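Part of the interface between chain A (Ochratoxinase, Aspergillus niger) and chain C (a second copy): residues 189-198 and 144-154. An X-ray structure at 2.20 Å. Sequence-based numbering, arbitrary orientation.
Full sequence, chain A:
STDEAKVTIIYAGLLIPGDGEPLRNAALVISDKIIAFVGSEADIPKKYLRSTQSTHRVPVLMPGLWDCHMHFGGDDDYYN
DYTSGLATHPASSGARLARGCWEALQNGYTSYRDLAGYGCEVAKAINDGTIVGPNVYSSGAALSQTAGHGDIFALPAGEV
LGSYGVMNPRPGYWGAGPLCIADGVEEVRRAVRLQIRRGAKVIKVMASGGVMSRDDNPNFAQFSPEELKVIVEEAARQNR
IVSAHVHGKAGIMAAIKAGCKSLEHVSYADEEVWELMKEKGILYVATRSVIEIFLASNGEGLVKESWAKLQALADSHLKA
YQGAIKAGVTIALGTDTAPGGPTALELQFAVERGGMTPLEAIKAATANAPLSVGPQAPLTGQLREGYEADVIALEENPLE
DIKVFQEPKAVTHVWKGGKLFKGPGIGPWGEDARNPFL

Chain A (189-198) RRAVRLQIRR
Chain C 144-154: SQTAGHGDIFA

A helix can receive a neighbouring subunit by packing against a tight turn and locking it with one charged side chain. In ochratoxinase, the chain A stretch continues a helix that begins earlier in the chain; the chain C segment has no regular helix or strand and contains two turns that share Gly C148.

Ser C144 (chi1 t) braces the loop from within, its OG accepting from Gly C150 N at 3.1 Å. Gln C145 (p, t) opens a type II turn to Gly C148, closed by Gly C148 N to Gln C145 O at 2.9 Å; its CB lies over one face of the Arg A193 guanidinium, 3.4 Å from NH1. Thr C146 (-55/136, chi1 m) faces the helix, Thr C146 CA lying 5.7 Å from Arg A193 CA (m, t, t), and its CG2 meets Leu A194 CD2 at 3.8 Å. Ala C147 (67/20) comes closest, CA to Arg A197 CA 4.6 Å; its small CB sits 3.3 Å from Arg A193 O.

A type I turn, Gly C148 to Asp C151, then delivers the carboxylate of Asp C151 (chi1 t). Extended Arg A197 (t, t, t) grips it in a bidentate salt bridge, NE to OD2 2.7 Å and NH2 to OD1 2.9 Å, while OD2 also accepts from Ala C147 N at 2.8 Å. Phe C153 (chi1 m) turns its ring edge to the backbone carbonyl of Arg A197, CD2 to O 3.5 Å.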

# COMPACT_ATOMS: atom_id res chain seq x y z
N ARG A 189 9.79 -18.54 9.89
CA ARG A 189 8.98 -19.66 9.46
C ARG A 189 8.57 -19.46 8.02
O ARG A 189 8.70 -20.36 7.21
CB ARG A 189 7.75 -19.86 10.33
CG ARG A 189 8.04 -20.42 11.72
CD ARG A 189 6.73 -20.82 12.37
NE ARG A 189 6.88 -21.04 13.80
CZ ARG A 189 7.37 -22.14 14.35
NH1 ARG A 189 7.82 -23.14 13.59
NH2 ARG A 189 7.42 -22.22 15.68
N ARG A 190 8.03 -18.29 7.71
CA ARG A 190 7.63 -18.03 6.34
C ARG A 190 8.83 -18.09 5.40
O ARG A 190 8.74 -18.67 4.31
CB ARG A 190 6.86 -16.73 6.19
CG ARG A 190 6.57 -16.43 4.71
CD ARG A 190 5.20 -15.86 4.42
NE ARG A 190 4.93 -14.67 5.22
CZ ARG A 190 3.91 -14.53 6.05
NH1 ARG A 190 3.03 -15.49 6.27
NH2 ARG A 190 3.78 -13.40 6.72
N ALA A 191 9.96 -17.55 5.84
CA ALA A 191 11.15 -17.53 5.02
C ALA A 191 11.53 -18.91 4.54
O ALA A 191 11.78 -19.09 3.34
CB ALA A 191 12.31 -16.90 5.77
N VAL A 192 11.59 -19.88 5.45
CA VAL A 192 11.92 -21.25 5.07
C VAL A 192 10.84 -21.79 4.12
O VAL A 192 11.15 -22.37 3.08
CB VAL A 192 12.04 -22.17 6.29
CG1 VAL A 192 12.24 -23.62 5.84
CG2 VAL A 192 13.21 -21.75 7.16
N ARG A 193 9.57 -21.58 4.48
CA ARG A 193 8.46 -22.10 3.70
C ARG A 193 8.45 -21.54 2.28
O ARG A 193 8.16 -22.26 1.33
CB ARG A 193 7.16 -21.82 4.42
CG ARG A 193 6.99 -22.65 5.68
CD ARG A 193 5.89 -22.12 6.59
NE ARG A 193 5.91 -22.84 7.87
CZ ARG A 193 4.99 -22.72 8.82
NH1 ARG A 193 3.95 -21.95 8.67
NH2 ARG A 193 5.11 -23.43 9.92
N LEU A 194 8.81 -20.28 2.11
CA LEU A 194 8.85 -19.69 0.78
C LEU A 194 9.91 -20.33 -0.11
O LEU A 194 9.76 -20.39 -1.33
CB LEU A 194 9.09 -18.20 0.86
CG LEU A 194 7.93 -17.31 1.29
CD1 LEU A 194 8.45 -15.93 1.65
CD2 LEU A 194 6.89 -17.19 0.19
N GLN A 195 10.99 -20.85 0.48
CA GLN A 195 11.99 -21.54 -0.35
C GLN A 195 11.49 -22.92 -0.72
O GLN A 195 11.60 -23.34 -1.88
CB GLN A 195 13.33 -21.64 0.37
CG GLN A 195 13.85 -20.32 0.92
CD GLN A 195 13.46 -19.12 0.09
OE1 GLN A 195 13.67 -19.08 -1.13
NE2 GLN A 195 12.95 -18.08 0.76
N ILE A 196 10.92 -23.64 0.24
CA ILE A 196 10.33 -24.96 -0.06
C ILE A 196 9.29 -24.78 -1.17
O ILE A 196 9.20 -25.61 -2.07
CB ILE A 196 9.63 -25.58 1.16
CG1 ILE A 196 10.63 -25.81 2.30
CG2 ILE A 196 8.96 -26.87 0.77
CD1 ILE A 196 11.66 -26.88 2.02
N ARG A 197 8.51 -23.70 -1.08
CA ARG A 197 7.50 -23.37 -2.10
C ARG A 197 8.05 -23.40 -3.52
O ARG A 197 7.37 -23.91 -4.42
CB ARG A 197 6.89 -22.02 -1.84
CG ARG A 197 5.62 -21.75 -2.62
CD ARG A 197 5.05 -20.40 -2.22
NE ARG A 197 3.73 -20.23 -2.77
CZ ARG A 197 3.44 -19.97 -4.03
NH1 ARG A 197 4.39 -19.69 -4.91
NH2 ARG A 197 2.19 -19.93 -4.38
N ARG A 198 9.28 -22.89 -3.70
CA ARG A 198 9.94 -22.84 -5.04
C ARG A 198 10.59 -24.16 -5.38
O ARG A 198 11.04 -24.36 -6.49
CB ARG A 198 10.89 -21.59 -5.24
CG ARG A 198 10.94 -20.76 -4.02
CD ARG A 198 11.76 -19.54 -4.10
NE ARG A 198 12.71 -19.27 -5.16
CZ ARG A 198 13.71 -18.42 -5.01
NH1 ARG A 198 13.90 -17.77 -3.86
NH2 ARG A 198 14.54 -18.18 -6.00
N SER C 144 -3.81 -23.27 5.82
CA SER C 144 -2.59 -23.87 5.34
C SER C 144 -1.40 -22.99 5.63
O SER C 144 -1.51 -21.76 5.66
CB SER C 144 -2.71 -24.10 3.84
OG SER C 144 -1.55 -24.70 3.29
N GLN C 145 -0.25 -23.60 5.80
CA GLN C 145 1.00 -22.86 5.79
C GLN C 145 1.36 -22.48 4.36
O GLN C 145 0.86 -23.07 3.41
CB GLN C 145 2.10 -23.70 6.38
CG GLN C 145 2.33 -25.03 5.68
CD GLN C 145 3.70 -25.60 5.96
OE1 GLN C 145 3.89 -26.32 6.94
NE2 GLN C 145 4.65 -25.26 5.14
N THR C 146 2.23 -21.48 4.21
CA THR C 146 2.88 -21.22 2.94
C THR C 146 3.57 -22.51 2.51
O THR C 146 4.18 -23.18 3.33
CB THR C 146 3.90 -20.08 3.07
OG1 THR C 146 3.21 -18.84 3.29
CG2 THR C 146 4.76 -19.93 1.84
N ALA C 147 3.44 -22.85 1.25
CA ALA C 147 3.98 -24.11 0.70
C ALA C 147 3.27 -25.35 1.27
O ALA C 147 3.81 -26.43 1.25
CB ALA C 147 5.49 -24.20 0.91
N GLY C 148 2.08 -25.15 1.80
CA GLY C 148 1.27 -26.25 2.28
C GLY C 148 0.28 -26.68 1.23
O GLY C 148 0.27 -26.18 0.11
N HIS C 149 -0.59 -27.61 1.60
CA HIS C 149 -1.52 -28.19 0.65
C HIS C 149 -2.57 -27.22 0.17
O HIS C 149 -3.09 -27.37 -0.91
CB HIS C 149 -2.17 -29.43 1.25
CG HIS C 149 -3.12 -30.11 0.32
ND1 HIS C 149 -2.78 -30.44 -0.97
CD2 HIS C 149 -4.39 -30.56 0.51
CE1 HIS C 149 -3.81 -31.04 -1.55
NE2 HIS C 149 -4.79 -31.12 -0.67
N GLY C 150 -2.86 -26.20 0.95
CA GLY C 150 -3.72 -25.12 0.48
C GLY C 150 -3.06 -24.12 -0.45
O GLY C 150 -3.76 -23.32 -1.05
N ASP C 151 -1.74 -24.11 -0.57
CA ASP C 151 -1.05 -23.10 -1.37
C ASP C 151 -1.25 -23.41 -2.86
O ASP C 151 -1.39 -24.58 -3.24
CB ASP C 151 0.43 -23.03 -0.99
CG ASP C 151 1.10 -21.74 -1.41
OD1 ASP C 151 0.54 -20.99 -2.24
OD2 ASP C 151 2.20 -21.47 -0.91
N ILE C 152 -1.32 -22.37 -3.70
CA ILE C 152 -1.41 -22.55 -5.15
C ILE C 152 -0.01 -22.39 -5.71
O ILE C 152 0.41 -21.30 -6.06
CB ILE C 152 -2.37 -21.54 -5.79
CG1 ILE C 152 -3.74 -21.65 -5.14
CG2 ILE C 152 -2.48 -21.80 -7.27
CD1 ILE C 152 -4.63 -20.45 -5.38
N PHE C 153 0.70 -23.50 -5.82
CA PHE C 153 2.10 -23.48 -6.18
C PHE C 153 2.38 -22.90 -7.57
O PHE C 153 3.46 -22.39 -7.80
CB PHE C 153 2.70 -24.87 -6.08
CG PHE C 153 2.91 -25.33 -4.67
CD1 PHE C 153 1.87 -25.85 -3.94
CD2 PHE C 153 4.18 -25.28 -4.09
CE1 PHE C 153 2.07 -26.26 -2.62
CE2 PHE C 153 4.39 -25.71 -2.79
CZ PHE C 153 3.34 -26.20 -2.07
N ALA C 154 1.45 -23.04 -8.49
CA ALA C 154 1.66 -22.57 -9.85
C ALA C 154 1.62 -21.05 -9.97
O ALA C 154 2.09 -20.51 -10.96
CB ALA C 154 0.66 -23.20 -10.79